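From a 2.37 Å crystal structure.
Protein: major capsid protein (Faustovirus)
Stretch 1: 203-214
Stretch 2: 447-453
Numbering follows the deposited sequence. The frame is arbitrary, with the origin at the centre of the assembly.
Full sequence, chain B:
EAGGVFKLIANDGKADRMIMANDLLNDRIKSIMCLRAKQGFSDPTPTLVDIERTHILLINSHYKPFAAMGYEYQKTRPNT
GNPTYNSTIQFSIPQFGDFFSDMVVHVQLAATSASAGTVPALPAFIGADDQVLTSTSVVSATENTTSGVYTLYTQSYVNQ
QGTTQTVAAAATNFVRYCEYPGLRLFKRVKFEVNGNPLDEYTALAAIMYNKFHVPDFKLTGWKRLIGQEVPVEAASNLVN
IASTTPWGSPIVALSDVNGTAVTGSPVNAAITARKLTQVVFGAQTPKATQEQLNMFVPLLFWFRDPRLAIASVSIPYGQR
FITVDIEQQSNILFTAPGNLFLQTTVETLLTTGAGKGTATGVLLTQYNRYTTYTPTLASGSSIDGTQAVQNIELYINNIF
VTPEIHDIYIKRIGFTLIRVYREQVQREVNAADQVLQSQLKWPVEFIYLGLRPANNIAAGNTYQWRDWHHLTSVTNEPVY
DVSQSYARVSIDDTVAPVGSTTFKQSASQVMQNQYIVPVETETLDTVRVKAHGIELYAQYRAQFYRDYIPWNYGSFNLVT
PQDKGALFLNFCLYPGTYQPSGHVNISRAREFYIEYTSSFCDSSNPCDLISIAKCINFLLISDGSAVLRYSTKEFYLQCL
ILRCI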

# COMPACT_ATOMS: atom_id res chain seq x y z
N ALA B 203 23.32 -9.71 9.64
CA ALA B 203 22.27 -9.49 8.65
C ALA B 203 20.97 -10.15 9.08
O ALA B 203 19.88 -9.72 8.68
CB ALA B 203 22.71 -10.02 7.29
N LEU B 204 21.05 -11.20 9.90
CA LEU B 204 19.85 -11.85 10.41
C LEU B 204 19.05 -10.91 11.30
O LEU B 204 17.82 -10.86 11.21
CB LEU B 204 20.23 -13.12 11.17
CG LEU B 204 20.88 -14.19 10.30
CD1 LEU B 204 21.25 -15.41 11.12
CD2 LEU B 204 19.94 -14.57 9.18
N ALA B 205 19.73 -10.15 12.15
CA ALA B 205 19.03 -9.13 12.94
C ALA B 205 18.52 -8.01 12.05
O ALA B 205 17.44 -7.46 12.30
CB ALA B 205 19.95 -8.58 14.02
N ALA B 206 19.26 -7.68 10.99
CA ALA B 206 18.84 -6.62 10.09
C ALA B 206 17.56 -6.99 9.35
O ALA B 206 16.69 -6.14 9.15
CB ALA B 206 19.96 -6.29 9.10
N ILE B 207 17.43 -8.25 8.94
CA ILE B 207 16.21 -8.65 8.24
C ILE B 207 15.05 -8.81 9.22
O ILE B 207 13.89 -8.64 8.84
CB ILE B 207 16.43 -9.93 7.41
CG1 ILE B 207 16.69 -11.13 8.32
CG2 ILE B 207 17.57 -9.73 6.44
CD1 ILE B 207 16.72 -12.45 7.57
N MET B 208 15.34 -9.13 10.49
CA MET B 208 14.28 -9.13 11.49
C MET B 208 13.73 -7.72 11.70
O MET B 208 12.52 -7.53 11.84
CB MET B 208 14.79 -9.71 12.81
CG MET B 208 15.11 -11.20 12.76
SD MET B 208 13.69 -12.20 12.28
CE MET B 208 14.34 -13.85 12.56
N TYR B 209 14.62 -6.73 11.73
CA TYR B 209 14.18 -5.34 11.82
C TYR B 209 13.42 -4.93 10.56
O TYR B 209 12.41 -4.22 10.65
CB TYR B 209 15.39 -4.42 12.03
CG TYR B 209 15.04 -2.97 12.25
CD1 TYR B 209 14.79 -2.12 11.17
CD2 TYR B 209 14.97 -2.43 13.53
CE1 TYR B 209 14.47 -0.79 11.36
CE2 TYR B 209 14.65 -1.10 13.73
CZ TYR B 209 14.41 -0.29 12.64
OH TYR B 209 14.09 1.04 12.84
N ASN B 210 13.89 -5.36 9.39
CA ASN B 210 13.19 -5.05 8.15
C ASN B 210 11.77 -5.58 8.16
O ASN B 210 10.87 -4.97 7.56
CB ASN B 210 13.98 -5.63 6.97
CG ASN B 210 13.28 -5.41 5.63
OD1 ASN B 210 13.21 -4.29 5.14
ND2 ASN B 210 12.79 -6.49 5.04
N LYS B 211 11.53 -6.69 8.86
CA LYS B 211 10.20 -7.30 8.85
C LYS B 211 9.29 -6.72 9.92
O LYS B 211 8.07 -6.66 9.72
CB LYS B 211 10.33 -8.82 9.05
CG LYS B 211 11.11 -9.55 7.96
CD LYS B 211 11.40 -10.99 8.37
CE LYS B 211 12.51 -11.61 7.53
NZ LYS B 211 12.12 -11.78 6.10
N PHE B 212 9.84 -6.27 11.05
CA PHE B 212 9.03 -5.97 12.23
C PHE B 212 8.97 -4.50 12.61
O PHE B 212 8.10 -4.13 13.41
CB PHE B 212 9.53 -6.76 13.44
CG PHE B 212 9.10 -8.20 13.45
CD1 PHE B 212 7.81 -8.56 13.79
CD2 PHE B 212 10.00 -9.20 13.12
CE1 PHE B 212 7.42 -9.88 13.80
CE2 PHE B 212 9.62 -10.53 13.13
CZ PHE B 212 8.33 -10.87 13.47
N HIS B 213 9.86 -3.65 12.09
CA HIS B 213 9.95 -2.30 12.64
C HIS B 213 10.03 -1.23 11.57
O HIS B 213 10.58 -0.15 11.81
CB HIS B 213 11.14 -2.18 13.59
CG HIS B 213 11.13 -3.20 14.69
ND1 HIS B 213 10.13 -3.27 15.64
CD2 HIS B 213 12.00 -4.20 14.99
CE1 HIS B 213 10.38 -4.26 16.47
NE2 HIS B 213 11.51 -4.84 16.10
N VAL B 214 9.51 -1.50 10.38
CA VAL B 214 9.46 -0.48 9.33
C VAL B 214 8.01 -0.30 8.89
O VAL B 214 7.57 -0.96 7.93
CB VAL B 214 10.36 -0.84 8.14
CG1 VAL B 214 10.45 0.33 7.18
CG2 VAL B 214 11.75 -1.25 8.62
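Stretch 2 (447-453) IYLGLRP

Stretch 2 is a β-strand, already under way when it enters at Ile447, and it runs across the helix formed by residues 203-212. The N-to-C directions of the two elements make an angle of 103°, so the strand crosses the helix nearly at right angles, with the axes 9.7 Å apart at closest approach. The backbones come nearest where Met208 faces Tyr448, whose CA atoms are 6.7 Å apart. Because a strand sends successive side chains to alternate faces, Tyr448 and Arg452 point their CA-to-CB bonds toward the helix, while that of Leu449 points away. Gly450, between them, belongs to the same face as Tyr448 but offers only backbone.

Tyr448 is the centre of the contact. Its chi1 of -51° (m) and chi2 of 103° carry the ring across the helix, so that its hydroxyl end comes to His213 beyond the last turn. Tyrosine suits the place because it combines an apolar ring for Met208 and Phe212 with a hydroxyl for His213. Met208 and Phe212 are one helical turn apart and therefore present their side chains on the same side of the helix. Met208 CB lies over the face of the tyrosine ring, 4.1 Å from its centroid, in a CH-π contact, and Met208 CG packs 3.6 Å from Tyr448 CB. The methionine side chain is m, m, t: its first two torsions turn it and the third, at -172°, extends the terminal methyl to the strand backbone, leaving Met208 CE 4.0 Å from Leu449 O. An unbranched chain can lay its CB over the tyrosine face and still bring its methyl to the backbone at Leu449 and Gly450. At Gly450 an ideal CB would lie 3.9 Å from Met208 CE, so the bare glycine backbone leaves the methyl more room.

Phe212, with chi1 of -78° (m), brings its CD2 to 3.6 Å from Tyr448 CD2. The two rings meet obliquely, their planes at 39° and their centroids 5.5 Å apart, an apolar contact well suited to a buried site. His213 is the first residue after the helix to leave helical phi/psi, although its amide N still bonds to Tyr209 O at 3.0 Å. Its chi1 of -55° (m) and chi2 of -62° direct the imidazole to the far end of the tyrosine, where His213 NE2 and Tyr448 OH form a very short hydrogen bond of 2.4 Å. The rings meet rim to rim, which puts the polar atom of each at the edge of the other. Histidine is apt here because its two nitrogens can serve two partners: ND1 is hydrogen-bonded elsewhere in the structure.

At the other end of the contact, Arg452 reaches back to the first turns of the helix. Its chi1 is t, but chi2 (-142°) and chi3 (-98°) lie between the usual wells, and the resulting bent chain carries the guanidinium to Leu204. Arginine offers both the length to get there and a flat group to pack on: Leu204 (m, t) sets its methyl CD2 over one face of the guanidinium, 3.2 Å from Arg452 NH2; Ile207 (p, t) adds a looser contact, its CD1 4.2 Å from Arg452 NH2.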

# COMPACT_ATOMS: atom_id res chain seq x y z
N ILE B 447 11.99 -12.08 21.44
CA ILE B 447 12.86 -12.90 20.60
C ILE B 447 12.27 -12.98 19.20
O ILE B 447 11.11 -13.36 19.03
CB ILE B 447 13.03 -14.33 21.18
CG1 ILE B 447 13.63 -14.28 22.58
CG2 ILE B 447 13.89 -15.18 20.26
CD1 ILE B 447 13.76 -15.63 23.25
N TYR B 448 13.08 -12.63 18.19
CA TYR B 448 12.71 -12.89 16.81
C TYR B 448 13.07 -14.33 16.46
O TYR B 448 14.17 -14.80 16.77
CB TYR B 448 13.44 -11.93 15.86
CG TYR B 448 13.32 -10.46 16.21
CD1 TYR B 448 14.37 -9.79 16.83
CD2 TYR B 448 12.18 -9.74 15.91
CE1 TYR B 448 14.28 -8.45 17.14
CE2 TYR B 448 12.07 -8.39 16.22
CZ TYR B 448 13.13 -7.75 16.84
OH TYR B 448 13.04 -6.42 17.15
N LEU B 449 12.13 -15.04 15.82
CA LEU B 449 12.30 -16.46 15.56
C LEU B 449 12.03 -16.78 14.10
O LEU B 449 11.18 -16.15 13.45
CB LEU B 449 11.38 -17.31 16.45
CG LEU B 449 11.54 -18.83 16.34
CD1 LEU B 449 12.93 -19.26 16.78
CD2 LEU B 449 10.47 -19.55 17.14
N GLY B 450 12.75 -17.77 13.58
CA GLY B 450 12.54 -18.25 12.23
C GLY B 450 13.27 -19.56 12.01
O GLY B 450 14.24 -19.87 12.71
N LEU B 451 12.77 -20.32 11.04
CA LEU B 451 13.37 -21.59 10.62
C LEU B 451 13.62 -21.48 9.12
O LEU B 451 12.76 -21.85 8.31
CB LEU B 451 12.48 -22.77 10.98
CG LEU B 451 13.05 -24.18 10.78
CD1 LEU B 451 14.33 -24.37 11.58
CD2 LEU B 451 12.02 -25.24 11.14
N ARG B 452 14.79 -20.96 8.75
CA ARG B 452 15.08 -20.62 7.37
C ARG B 452 15.69 -21.81 6.65
O ARG B 452 16.71 -22.34 7.11
CB ARG B 452 16.02 -19.43 7.31
CG ARG B 452 16.56 -19.14 5.92
CD ARG B 452 18.02 -18.70 5.99
NE ARG B 452 18.17 -17.25 5.94
CZ ARG B 452 19.31 -16.62 6.17
NH1 ARG B 452 20.40 -17.31 6.48
NH2 ARG B 452 19.37 -15.30 6.09
N PRO B 453 15.13 -22.25 5.52
CA PRO B 453 15.74 -23.36 4.78
C PRO B 453 17.13 -23.00 4.30
O PRO B 453 17.38 -21.88 3.84
CB PRO B 453 14.78 -23.57 3.60
CG PRO B 453 13.49 -22.93 4.03
CD PRO B 453 13.88 -21.78 4.90